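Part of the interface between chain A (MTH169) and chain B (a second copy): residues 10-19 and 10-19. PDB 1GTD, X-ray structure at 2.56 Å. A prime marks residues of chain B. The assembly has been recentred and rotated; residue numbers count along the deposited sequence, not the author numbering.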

ATOM      1  N   ARG A  10      10.252   0.097   8.462  1.00 24.69           N
ATOM      2  CA  ARG A  10      11.045  -0.155   7.261  1.00 23.59           C
ATOM      3  C   ARG A  10      11.521  -1.603   7.186  1.00 21.49           C
ATOM      4  O   ARG A  10      12.006  -2.144   8.167  1.00 20.56           O
ATOM      5  CB  ARG A  10      12.255   0.779   7.216  1.00 24.96           C
ATOM      6  CG  ARG A  10      13.018   0.716   5.893  1.00 27.82           C
ATOM      7  CD  ARG A  10      13.931   1.908   5.740  1.00 30.70           C
ATOM      8  NE  ARG A  10      14.977   1.906   6.755  1.00 36.08           N
ATOM      9  CZ  ARG A  10      15.511   3.006   7.287  1.00 38.39           C
ATOM     10  NH1 ARG A  10      15.093   4.208   6.900  1.00 36.82           N
ATOM     11  NH2 ARG A  10      16.467   2.901   8.208  1.00 40.39           N
ATOM     12  N   LEU A  11      11.372  -2.230   6.020  1.00 21.37           N
ATOM     13  CA  LEU A  11      11.809  -3.617   5.824  1.00 20.17           C
ATOM     14  C   LEU A  11      13.297  -3.760   6.141  1.00 20.71           C
ATOM     15  O   LEU A  11      14.103  -2.886   5.801  1.00 20.35           O
ATOM     16  CB  LEU A  11      11.580  -4.059   4.374  1.00 18.44           C
ATOM     17  CG  LEU A  11      10.169  -4.351   3.873  1.00 15.72           C
ATOM     18  CD1 LEU A  11      10.156  -4.247   2.366  1.00 13.81           C
ATOM     19  CD2 LEU A  11       9.732  -5.728   4.321  1.00 15.19           C
ATOM     20  N   LYS A  12      13.654  -4.871   6.781  1.00 21.28           N
ATOM     21  CA  LYS A  12      15.040  -5.137   7.134  1.00 21.81           C
ATOM     22  C   LYS A  12      15.907  -5.308   5.897  1.00 23.39           C
ATOM     23  O   LYS A  12      15.436  -5.736   4.845  1.00 23.15           O
ATOM     24  CB  LYS A  12      15.134  -6.394   7.975  1.00 20.08           C
ATOM     25  CG  LYS A  12      14.312  -6.349   9.228  1.00 20.20           C
ATOM     26  CD  LYS A  12      14.653  -7.554  10.052  1.00 20.81           C
ATOM     27  CE  LYS A  12      13.807  -7.682  11.289  1.00 18.93           C
ATOM     28  NZ  LYS A  12      14.060  -9.041  11.837  1.00 21.87           N
ATOM     29  N   LYS A  13      17.184  -4.972   6.027  1.00 26.51           N
ATOM     30  CA  LYS A  13      18.098  -5.106   4.905  1.00 28.74           C
ATOM     31  C   LYS A  13      18.045  -6.545   4.393  1.00 28.90           C
ATOM     32  O   LYS A  13      17.974  -7.496   5.181  1.00 27.44           O
ATOM     33  CB  LYS A  13      19.519  -4.744   5.341  1.00 29.62           C
ATOM     34  CG  LYS A  13      20.511  -4.676   4.199  1.00 31.63           C
ATOM     35  CD  LYS A  13      21.836  -4.116   4.672  1.00 33.80           C
ATOM     36  CE  LYS A  13      22.841  -4.031   3.533  1.00 35.00           C
ATOM     37  NZ  LYS A  13      23.333  -5.369   3.119  1.00 36.58           N
ATOM     38  N   GLY A  14      18.059  -6.696   3.072  1.00 28.51           N
ATOM     39  CA  GLY A  14      18.016  -8.021   2.484  1.00 29.70           C
ATOM     40  C   GLY A  14      16.620  -8.460   2.097  1.00 30.21           C
ATOM     41  O   GLY A  14      16.446  -9.379   1.296  1.00 31.42           O
HETATM   42  N   MSE A  15      15.626  -7.796   2.672  1.00 30.34           N
HETATM   43  CA  MSE A  15      14.225  -8.092   2.406  1.00 30.14           C
HETATM   44  C   MSE A  15      13.763  -7.387   1.129  1.00 29.33           C
HETATM   45  O   MSE A  15      13.985  -6.179   0.962  1.00 29.35           O
HETATM   46  CB  MSE A  15      13.378  -7.596   3.578  1.00 34.22           C
HETATM   47  CG  MSE A  15      12.474  -8.624   4.216  1.00 38.74           C
HETATM   48 SE   MSE A  15      13.466 -10.092   4.940  1.00 46.81          SE
HETATM   49  CE  MSE A  15      14.664  -9.105   6.107  1.00 45.74           C
ATOM     50  N   LEU A  16      13.109  -8.132   0.239  1.00 26.42           N
ATOM     51  CA  LEU A  16      12.591  -7.572  -1.016  1.00 23.12           C
ATOM     52  C   LEU A  16      11.523  -6.505  -0.759  1.00 22.26           C
ATOM     53  O   LEU A  16      10.627  -6.680   0.077  1.00 18.94           O
ATOM     54  CB  LEU A  16      11.977  -8.675  -1.891  1.00 21.89           C
ATOM     55  CG  LEU A  16      11.220  -8.207  -3.147  1.00 20.97           C
ATOM     56  CD1 LEU A  16      12.180  -7.534  -4.117  1.00 19.36           C
ATOM     57  CD2 LEU A  16      10.556  -9.390  -3.826  1.00 18.78           C
ATOM     58  N   ASN A  17      11.622  -5.407  -1.497  1.00 21.10           N
ATOM     59  CA  ASN A  17      10.666  -4.321  -1.369  1.00 22.39           C
ATOM     60  C   ASN A  17      10.021  -4.109  -2.729  1.00 24.60           C
ATOM     61  O   ASN A  17      10.545  -3.364  -3.557  1.00 25.77           O
ATOM     62  CB  ASN A  17      11.382  -3.051  -0.927  1.00 20.42           C
ATOM     63  CG  ASN A  17      10.428  -1.939  -0.584  1.00 17.41           C
ATOM     64  OD1 ASN A  17      10.835  -0.915  -0.040  1.00 18.30           O
ATOM     65  ND2 ASN A  17       9.155  -2.128  -0.895  1.00 13.01           N
ATOM     66  N   PRO A  18       8.874  -4.770  -2.981  1.00 26.23           N
ATOM     67  CA  PRO A  18       8.162  -4.654  -4.259  1.00 27.68           C
ATOM     68  C   PRO A  18       7.968  -3.213  -4.729  1.00 29.61           C
ATOM     69  O   PRO A  18       8.242  -2.897  -5.890  1.00 30.51           O
ATOM     70  CB  PRO A  18       6.845  -5.375  -3.979  1.00 28.21           C
ATOM     71  CG  PRO A  18       7.269  -6.453  -3.015  1.00 26.41           C
ATOM     72  CD  PRO A  18       8.143  -5.663  -2.063  1.00 26.36           C
ATOM     73  N   GLU A  19       7.504  -2.340  -3.832  1.00 30.20           N
ATOM     74  CA  GLU A  19       7.301  -0.937  -4.173  1.00 28.11           C
ATOM     75  C   GLU A  19       8.612  -0.260  -4.532  1.00 25.72           C
ATOM     76  O   GLU A  19       8.705   0.390  -5.567  1.00 27.01           O
ATOM     77  CB  GLU A  19       6.616  -0.184  -3.024  1.00 31.20           C
ATOM     78  CG  GLU A  19       5.094  -0.298  -3.065  1.00 37.75           C
ATOM     79  CD  GLU A  19       4.523  -0.118  -4.488  1.00 43.65           C
ATOM     80  OE1 GLU A  19       4.788   0.937  -5.125  1.00 44.81           O
ATOM     81  OE2 GLU A  19       3.809  -1.036  -4.972  1.00 44.02           O
TER
ATOM     82  N   ARG B  10       0.251  -9.534  -9.352  1.00 24.13           N
ATOM     83  CA  ARG B  10       0.648 -10.355  -8.212  1.00 24.84           C
ATOM     84  C   ARG B  10       2.106 -10.815  -8.316  1.00 24.03           C
ATOM     85  O   ARG B  10       2.557 -11.256  -9.371  1.00 24.69           O
ATOM     86  CB  ARG B  10      -0.286 -11.558  -8.101  1.00 27.23           C
ATOM     87  CG  ARG B  10      -0.072 -12.397  -6.858  1.00 33.55           C
ATOM     88  CD  ARG B  10      -1.141 -13.464  -6.751  1.00 37.55           C
ATOM     89  NE  ARG B  10      -1.197 -14.279  -7.962  1.00 43.54           N
ATOM     90  CZ  ARG B  10      -2.091 -15.241  -8.179  1.00 45.41           C
ATOM     91  NH1 ARG B  10      -3.015 -15.513  -7.261  1.00 44.90           N
ATOM     92  NH2 ARG B  10      -2.061 -15.931  -9.314  1.00 46.95           N
ATOM     93  N   LEU B  11       2.844 -10.701  -7.217  1.00 22.53           N
ATOM     94  CA  LEU B  11       4.252 -11.095  -7.193  1.00 19.94           C
ATOM     95  C   LEU B  11       4.422 -12.556  -7.561  1.00 18.85           C
ATOM     96  O   LEU B  11       3.565 -13.382  -7.260  1.00 17.52           O
ATOM     97  CB  LEU B  11       4.856 -10.832  -5.811  1.00 19.14           C
ATOM     98  CG  LEU B  11       5.157  -9.358  -5.520  1.00 16.60           C
ATOM     99  CD1 LEU B  11       5.325  -9.131  -4.035  1.00 16.91           C
ATOM    100  CD2 LEU B  11       6.401  -8.952  -6.270  1.00 18.02           C
ATOM    101  N   LYS B  12       5.531 -12.864  -8.225  1.00 18.92           N
ATOM    102  CA  LYS B  12       5.802 -14.229  -8.650  1.00 17.81           C
ATOM    103  C   LYS B  12       6.015 -15.131  -7.447  1.00 19.25           C
ATOM    104  O   LYS B  12       6.464 -14.679  -6.395  1.00 16.30           O
ATOM    105  CB  LYS B  12       7.031 -14.261  -9.541  1.00 16.60           C
ATOM    106  CG  LYS B  12       6.957 -13.289 -10.671  1.00 15.02           C
ATOM    107  CD  LYS B  12       8.079 -13.523 -11.650  1.00 15.28           C
ATOM    108  CE  LYS B  12       7.873 -12.663 -12.882  1.00 14.49           C
ATOM    109  NZ  LYS B  12       8.872 -13.007 -13.924  1.00 17.90           N
ATOM    110  N   LYS B  13       5.686 -16.411  -7.611  1.00 22.21           N
ATOM    111  CA  LYS B  13       5.833 -17.392  -6.541  1.00 24.24           C
ATOM    112  C   LYS B  13       7.257 -17.429  -5.990  1.00 24.78           C
ATOM    113  O   LYS B  13       8.230 -17.437  -6.748  1.00 25.45           O
ATOM    114  CB  LYS B  13       5.443 -18.779  -7.055  1.00 26.58           C
ATOM    115  CG  LYS B  13       3.957 -18.953  -7.347  1.00 29.72           C
ATOM    116  CD  LYS B  13       3.307 -19.979  -6.397  1.00 33.40           C
ATOM    117  CE  LYS B  13       3.349 -19.517  -4.929  1.00 36.28           C
ATOM    118  NZ  LYS B  13       2.724 -20.498  -3.984  1.00 36.24           N
ATOM    119  N   GLY B  14       7.374 -17.445  -4.667  1.00 24.34           N
ATOM    120  CA  GLY B  14       8.684 -17.481  -4.043  1.00 24.82           C
ATOM    121  C   GLY B  14       9.139 -16.118  -3.569  1.00 25.12           C
ATOM    122  O   GLY B  14       9.943 -16.007  -2.641  1.00 24.98           O
HETATM  123  N   MSE B  15       8.621 -15.084  -4.224  1.00 26.80           N
HETATM  124  CA  MSE B  15       8.933 -13.697  -3.899  1.00 27.29           C
HETATM  125  C   MSE B  15       8.315 -13.375  -2.557  1.00 26.50           C
HETATM  126  O   MSE B  15       7.198 -13.808  -2.277  1.00 26.31           O
HETATM  127  CB  MSE B  15       8.314 -12.756  -4.932  1.00 30.05           C
HETATM  128  CG  MSE B  15       8.771 -12.974  -6.349  1.00 36.24           C
HETATM  129 SE   MSE B  15      10.577 -12.382  -6.603  1.00 47.00          SE
HETATM  130  CE  MSE B  15      10.860 -13.015  -8.411  1.00 42.78           C
ATOM    131  N   LEU B  16       9.031 -12.615  -1.732  1.00 24.91           N
ATOM    132  CA  LEU B  16       8.500 -12.209  -0.430  1.00 23.93           C
ATOM    133  C   LEU B  16       7.336 -11.232  -0.652  1.00 23.69           C
ATOM    134  O   LEU B  16       7.360 -10.418  -1.573  1.00 23.34           O
ATOM    135  CB  LEU B  16       9.583 -11.509   0.411  1.00 20.63           C
ATOM    136  CG  LEU B  16       9.129 -10.772   1.687  1.00 18.91           C
ATOM    137  CD1 LEU B  16       8.850 -11.739   2.826  1.00 15.02           C
ATOM    138  CD2 LEU B  16      10.207  -9.804   2.101  1.00 18.30           C
ATOM    139  N   ASN B  17       6.314 -11.323   0.186  1.00 23.95           N
ATOM    140  CA  ASN B  17       5.185 -10.414   0.096  1.00 24.42           C
ATOM    141  C   ASN B  17       5.005  -9.871   1.501  1.00 24.83           C
ATOM    142  O   ASN B  17       4.345 -10.489   2.336  1.00 25.43           O
ATOM    143  CB  ASN B  17       3.929 -11.154  -0.351  1.00 24.90           C
ATOM    144  CG  ASN B  17       2.741 -10.230  -0.529  1.00 23.20           C
ATOM    145  OD1 ASN B  17       1.688 -10.653  -0.995  1.00 24.85           O
ATOM    146  ND2 ASN B  17       2.906  -8.963  -0.160  1.00 20.91           N
ATOM    147  N   PRO B  18       5.608  -8.712   1.786  1.00 25.81           N
ATOM    148  CA  PRO B  18       5.517  -8.087   3.109  1.00 26.96           C
ATOM    149  C   PRO B  18       4.095  -8.025   3.668  1.00 27.94           C
ATOM    150  O   PRO B  18       3.854  -8.385   4.827  1.00 29.75           O
ATOM    151  CB  PRO B  18       6.113  -6.697   2.874  1.00 26.47           C
ATOM    152  CG  PRO B  18       7.125  -6.949   1.790  1.00 26.14           C
ATOM    153  CD  PRO B  18       6.360  -7.856   0.850  1.00 25.25           C
ATOM    154  N   GLU B  19       3.158  -7.571   2.839  1.00 28.44           N
ATOM    155  CA  GLU B  19       1.762  -7.440   3.244  1.00 27.49           C
ATOM    156  C   GLU B  19       1.197  -8.801   3.605  1.00 26.01           C
ATOM    157  O   GLU B  19       0.638  -8.987   4.686  1.00 26.61           O
ATOM    158  CB  GLU B  19       0.946  -6.808   2.109  1.00 29.75           C
ATOM    159  CG  GLU B  19      -0.528  -6.552   2.443  1.00 34.68           C
ATOM    160  CD  GLU B  19      -1.358  -6.050   1.250  1.00 36.77           C
ATOM    161  OE1 GLU B  19      -2.607  -5.973   1.388  1.00 37.90           O
ATOM    162  OE2 GLU B  19      -0.775  -5.732   0.182  1.00 36.85           O
TER

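A small symmetric contact can do without hydrogen bonds and rely on shape and buried apolar surface, and the paired stretches of MTH169 are a compact example. Each follows the same course: the end of a strand at Leu11, a type II turn from Lys12 to Met15, a short extended link, and the start of a helix at Pro18. The turn is closed by Met15 N donating to Lys12 O at 3.0 Å. Gly14 suits its third position, since at these backbone angles a CB would be jammed against the preceding carbonyl oxygen. The turns' outer corners stay clear of the partner, and the chains come together at the link, where the CA atoms of Leu16 and Leu16′ lie 6.2 Å apart.

No hydrogen bond crosses between the stretches; the 338 Å² they bury is held by apolar packing. At the centre the two leucines meet flank to flank, with Leu16 CB 4.4 Å from Leu16′ CB. Their branched ends reach past one another to the selenomethionines: Leu16′ CD2 sits 3.3 Å from Met15 CG, a tight approach, while Leu16 CD2 lies 4.1 Å from Met15′ SE. The two selenomethionines adopt different rotamers, so this part of the symmetry is only approximate.

The prolines supply the other bumps. Pro18 CG presses to 3.5 Å from Leu11′ CD1, and Pro18′ CG rests 3.8 Å from Leu11 CD2. Each ring thus occupies a recess between the partner's Leu11 and the backbone at Leu16; on one side, Leu16 O lies 3.9 Å from Pro18′ CG. The rings also approach each other, Pro18 CD standing 4.1 Å from Pro18′ CD. Asn17, the N-cap residue, points its CB away, leaving leucine and proline to face the partner. Rigid rings and branched side chains can make a close contact without any polar bond between them.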